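PDB 5H3K: Slr0280 protein from Synechocystis sp., which is of unknown function but carries a phosphodiester glycosidase (NAGPA-family) domain, which suggests a role in cleaving phosphodiester-linked sugars. Local coordinates for residues 324-327 with 328-332; 241-244 with 245-248. All blocks are in the same frame, centred on the assembly; numbering follows the deposited sequence.

Interaction 1: 324-327 with 328-332; sequences PLVT and IARDQ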
# COMPACT_ATOMS: atom_id res chain seq x y z
N PRO A 324 -0.39 7.54 -5.37
CA PRO A 324 -0.43 6.08 -5.46
C PRO A 324 0.33 5.44 -4.31
O PRO A 324 1.38 5.96 -3.90
CB PRO A 324 0.29 5.79 -6.79
CG PRO A 324 0.08 7.05 -7.60
CD PRO A 324 0.18 8.16 -6.58
N LEU A 325 -0.21 4.35 -3.76
CA LEU A 325 0.42 3.64 -2.65
C LEU A 325 1.85 3.26 -3.02
O LEU A 325 2.77 3.38 -2.20
CB LEU A 325 -0.40 2.38 -2.29
CG LEU A 325 0.00 1.43 -1.16
CD1 LEU A 325 1.10 0.46 -1.56
CD2 LEU A 325 0.39 2.16 0.14
N VAL A 326 2.05 2.81 -4.25
CA VAL A 326 3.37 2.37 -4.67
C VAL A 326 4.37 3.54 -4.70
O VAL A 326 5.56 3.35 -4.44
CB VAL A 326 3.34 1.59 -6.01
CG1 VAL A 326 3.29 2.57 -7.19
CG2 VAL A 326 4.55 0.66 -6.12
N THR A 327 3.87 4.74 -4.98
CA THR A 327 4.68 5.96 -4.95
C THR A 327 5.02 6.35 -3.51
O THR A 327 6.17 6.73 -3.21
CB THR A 327 3.98 7.14 -5.67
OG1 THR A 327 3.76 6.77 -7.04
CG2 THR A 327 4.84 8.39 -5.61
N ILE A 328 4.04 6.24 -2.62
CA ILE A 328 4.31 6.45 -1.19
C ILE A 328 5.41 5.48 -0.74
O ILE A 328 6.38 5.90 -0.11
CB ILE A 328 3.03 6.24 -0.33
CG1 ILE A 328 1.96 7.29 -0.69
CG2 ILE A 328 3.38 6.30 1.16
CD1 ILE A 328 0.61 7.09 0.02
N ALA A 329 5.27 4.20 -1.09
CA ALA A 329 6.23 3.17 -0.69
C ALA A 329 7.64 3.48 -1.20
O ALA A 329 8.63 3.40 -0.45
CB ALA A 329 5.77 1.78 -1.19
N ARG A 330 7.75 3.81 -2.49
CA ARG A 330 9.04 4.12 -3.08
C ARG A 330 9.65 5.38 -2.48
O ARG A 330 10.81 5.38 -2.04
CB ARG A 330 8.93 4.26 -4.61
CG ARG A 330 8.66 2.95 -5.34
CD ARG A 330 8.12 3.22 -6.73
NE ARG A 330 7.81 1.98 -7.43
CZ ARG A 330 7.14 1.91 -8.58
NH1 ARG A 330 6.66 3.01 -9.14
NH2 ARG A 330 6.92 0.73 -9.13
N ASP A 331 8.88 6.48 -2.48
CA ASP A 331 9.44 7.77 -2.08
C ASP A 331 9.81 7.84 -0.59
O ASP A 331 10.75 8.53 -0.21
CB ASP A 331 8.50 8.92 -2.48
CG ASP A 331 8.37 9.08 -4.02
OD1 ASP A 331 8.96 8.29 -4.79
OD2 ASP A 331 7.65 10.01 -4.44
N GLN A 332 9.10 7.09 0.26
CA GLN A 332 9.40 7.12 1.69
C GLN A 332 10.14 5.86 2.14
O GLN A 332 10.29 5.61 3.34
CB GLN A 332 8.12 7.37 2.51
CG GLN A 332 7.45 8.70 2.11
CD GLN A 332 6.26 9.10 2.98
OE1 GLN A 332 6.36 9.17 4.21
NE2 GLN A 332 5.14 9.39 2.34
O HOH W 1 6.24 5.80 -8.25
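A two-turn helix, 325-331, set directly behind a short strand, carries this contact, in which Val326 meets Arg330 and Thr327 meets Asp331 one turn further on. Pro324 holds the N-cap position, and its O takes the first i to i+4 bond, from Ile328 N at 3.0 Å. Three more link the two halves of the helix, the last from Asp331 N to Thr327 O at 2.8 Å. Val326 and Arg330 meet through a methyl and a flat group: with chi1 at 81° CG1 sits between the backbone N and the carbonyl carbon, and CG2 swings opposite the N, over one guanidinium face, off-centre toward the rim and 3.8 Å from Arg330 NE. The extended arginine chain runs back past the Val326 carbonyl, with CG 3.3 Å from that O. At the guanidinium edge, in its plane, a water accepts from Arg330 NH1 (3.0 Å) and also bonds Thr327 OG1 (2.9 Å). Thr327 and Asp331 point the same way, CG2 lying 3.4 Å from OD2. Beyond the helix, Gly588 O and Gln589 OE1 bind Arg330 NE and NH2. Leu325 and Ile328 pack on strand 600-609, Ala329 meets Ala585 of strand 584-586, and Ile328 also touches Leu312 of strand 307-313.

Interaction 2: 241-244 with 245-248; sequences QLPV and GYKL
Pro243 lies over one face of the Tyr246 ring, its CG 4.1 Å above the ring plane and displaced toward the rim, while its CB makes the closer approach, 3.6 Å from Tyr246 CD1. The tyrosine is brought there by a chi1 of -78°, with CG opposite its carbonyl carbon; the Val244 carbonyl oxygen lies at the ring edge, in plane. Beneath this pair the backbone makes a type II beta turn from Pro243 to Tyr246, closed by Tyr246 N donating to Pro243 O at 3.1 Å. Gly245 is the third residue of the turn, with a positive phi of 95°, a conformation that suits glycine at this place. The turn links strand 235-241 of one four-stranded antiparallel sheet to strand 247-253 of another. A water lies 2.9 Å from Pro243 O and 2.8 Å from Tyr246 O, placed to donate to either, though it has more acceptors in reach than protons; Tyr246 O also accepts from Gln181 NE2. Leu242 reaches across to the start of strand 247-253, its CD1 3.8 Å from Leu248 CD2, the two leucines meeting at a slant through their methyl ends. Both also touch Ala186 of strand 185-190 and Ala263 of strand 258-264.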
# COMPACT_ATOMS: atom_id res chain seq x y z
N GLN A 241 -8.34 -8.65 -25.10
CA GLN A 241 -9.67 -8.35 -24.60
C GLN A 241 -10.21 -9.64 -23.96
O GLN A 241 -10.46 -10.64 -24.64
CB GLN A 241 -10.59 -7.90 -25.74
CG GLN A 241 -11.98 -7.49 -25.28
CD GLN A 241 -11.98 -6.15 -24.56
OE1 GLN A 241 -11.23 -5.24 -24.92
NE2 GLN A 241 -12.82 -6.02 -23.53
N LEU A 242 -10.38 -9.62 -22.64
CA LEU A 242 -10.72 -10.84 -21.90
C LEU A 242 -12.16 -10.85 -21.42
O LEU A 242 -12.71 -9.79 -21.11
CB LEU A 242 -9.81 -10.99 -20.68
CG LEU A 242 -8.31 -11.10 -20.98
CD1 LEU A 242 -7.49 -11.08 -19.69
CD2 LEU A 242 -8.02 -12.35 -21.79
N PRO A 243 -12.77 -12.04 -21.35
CA PRO A 243 -14.06 -12.18 -20.67
C PRO A 243 -13.93 -11.70 -19.23
O PRO A 243 -12.85 -11.81 -18.63
CB PRO A 243 -14.30 -13.70 -20.69
CG PRO A 243 -13.47 -14.22 -21.82
CD PRO A 243 -12.27 -13.32 -21.88
N VAL A 244 -15.01 -11.14 -18.69
CA VAL A 244 -15.03 -10.69 -17.30
C VAL A 244 -14.56 -11.80 -16.37
O VAL A 244 -14.98 -12.94 -16.51
CB VAL A 244 -16.45 -10.24 -16.89
CG1 VAL A 244 -16.54 -10.10 -15.37
CG2 VAL A 244 -16.82 -8.93 -17.58
N GLY A 245 -13.68 -11.46 -15.44
CA GLY A 245 -13.21 -12.43 -14.47
C GLY A 245 -11.90 -13.11 -14.85
O GLY A 245 -11.21 -13.66 -13.99
N TYR A 246 -11.54 -13.07 -16.13
CA TYR A 246 -10.31 -13.72 -16.60
C TYR A 246 -9.07 -12.87 -16.39
O TYR A 246 -9.12 -11.65 -16.52
CB TYR A 246 -10.45 -14.13 -18.06
CG TYR A 246 -11.27 -15.39 -18.21
CD1 TYR A 246 -12.63 -15.39 -17.93
CD2 TYR A 246 -10.67 -16.58 -18.60
CE1 TYR A 246 -13.39 -16.56 -18.06
CE2 TYR A 246 -11.42 -17.75 -18.73
CZ TYR A 246 -12.77 -17.73 -18.45
OH TYR A 246 -13.51 -18.89 -18.57
N LYS A 247 -7.97 -13.52 -16.05
CA LYS A 247 -6.68 -12.84 -15.90
C LYS A 247 -5.67 -13.55 -16.76
O LYS A 247 -5.96 -14.63 -17.28
CB LYS A 247 -6.21 -12.90 -14.44
CG LYS A 247 -7.23 -12.38 -13.43
CD LYS A 247 -6.64 -12.46 -12.01
CE LYS A 247 -7.73 -12.52 -10.95
NZ LYS A 247 -7.16 -12.65 -9.59
N LEU A 248 -4.50 -12.96 -16.93
CA LEU A 248 -3.43 -13.65 -17.64
C LEU A 248 -2.46 -14.27 -16.65
O LEU A 248 -2.09 -13.66 -15.66
CB LEU A 248 -2.67 -12.68 -18.53
CG LEU A 248 -3.47 -11.96 -19.60
CD1 LEU A 248 -2.53 -11.16 -20.49
CD2 LEU A 248 -4.25 -12.99 -20.43
O HOH W 2 -11.04 -9.86 -17.49

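How the interactions relate
Both interactions are local, each shaping a few consecutive residues, yet they solve different problems in different places. Interaction 1 lies near the middle of the chain and is partly buried; interaction 2 lies at the surface, with centres 28 Å apart and nearest atoms about 17 Å apart. The first belongs to helix 325-331, the second to the link between strands 235-241 and 247-253. In 324-332 regular backbone bonding builds a helix whose apolar face packs on strands, while Arg330 is held by Gly588 and Gln589 and, through water, by Thr327. In 241-248 a single turn bond, a proline and a glycine redirect the chain between two sheets. A water joins side chains in interaction 1 and lies beside two backbone carbonyls in interaction 2.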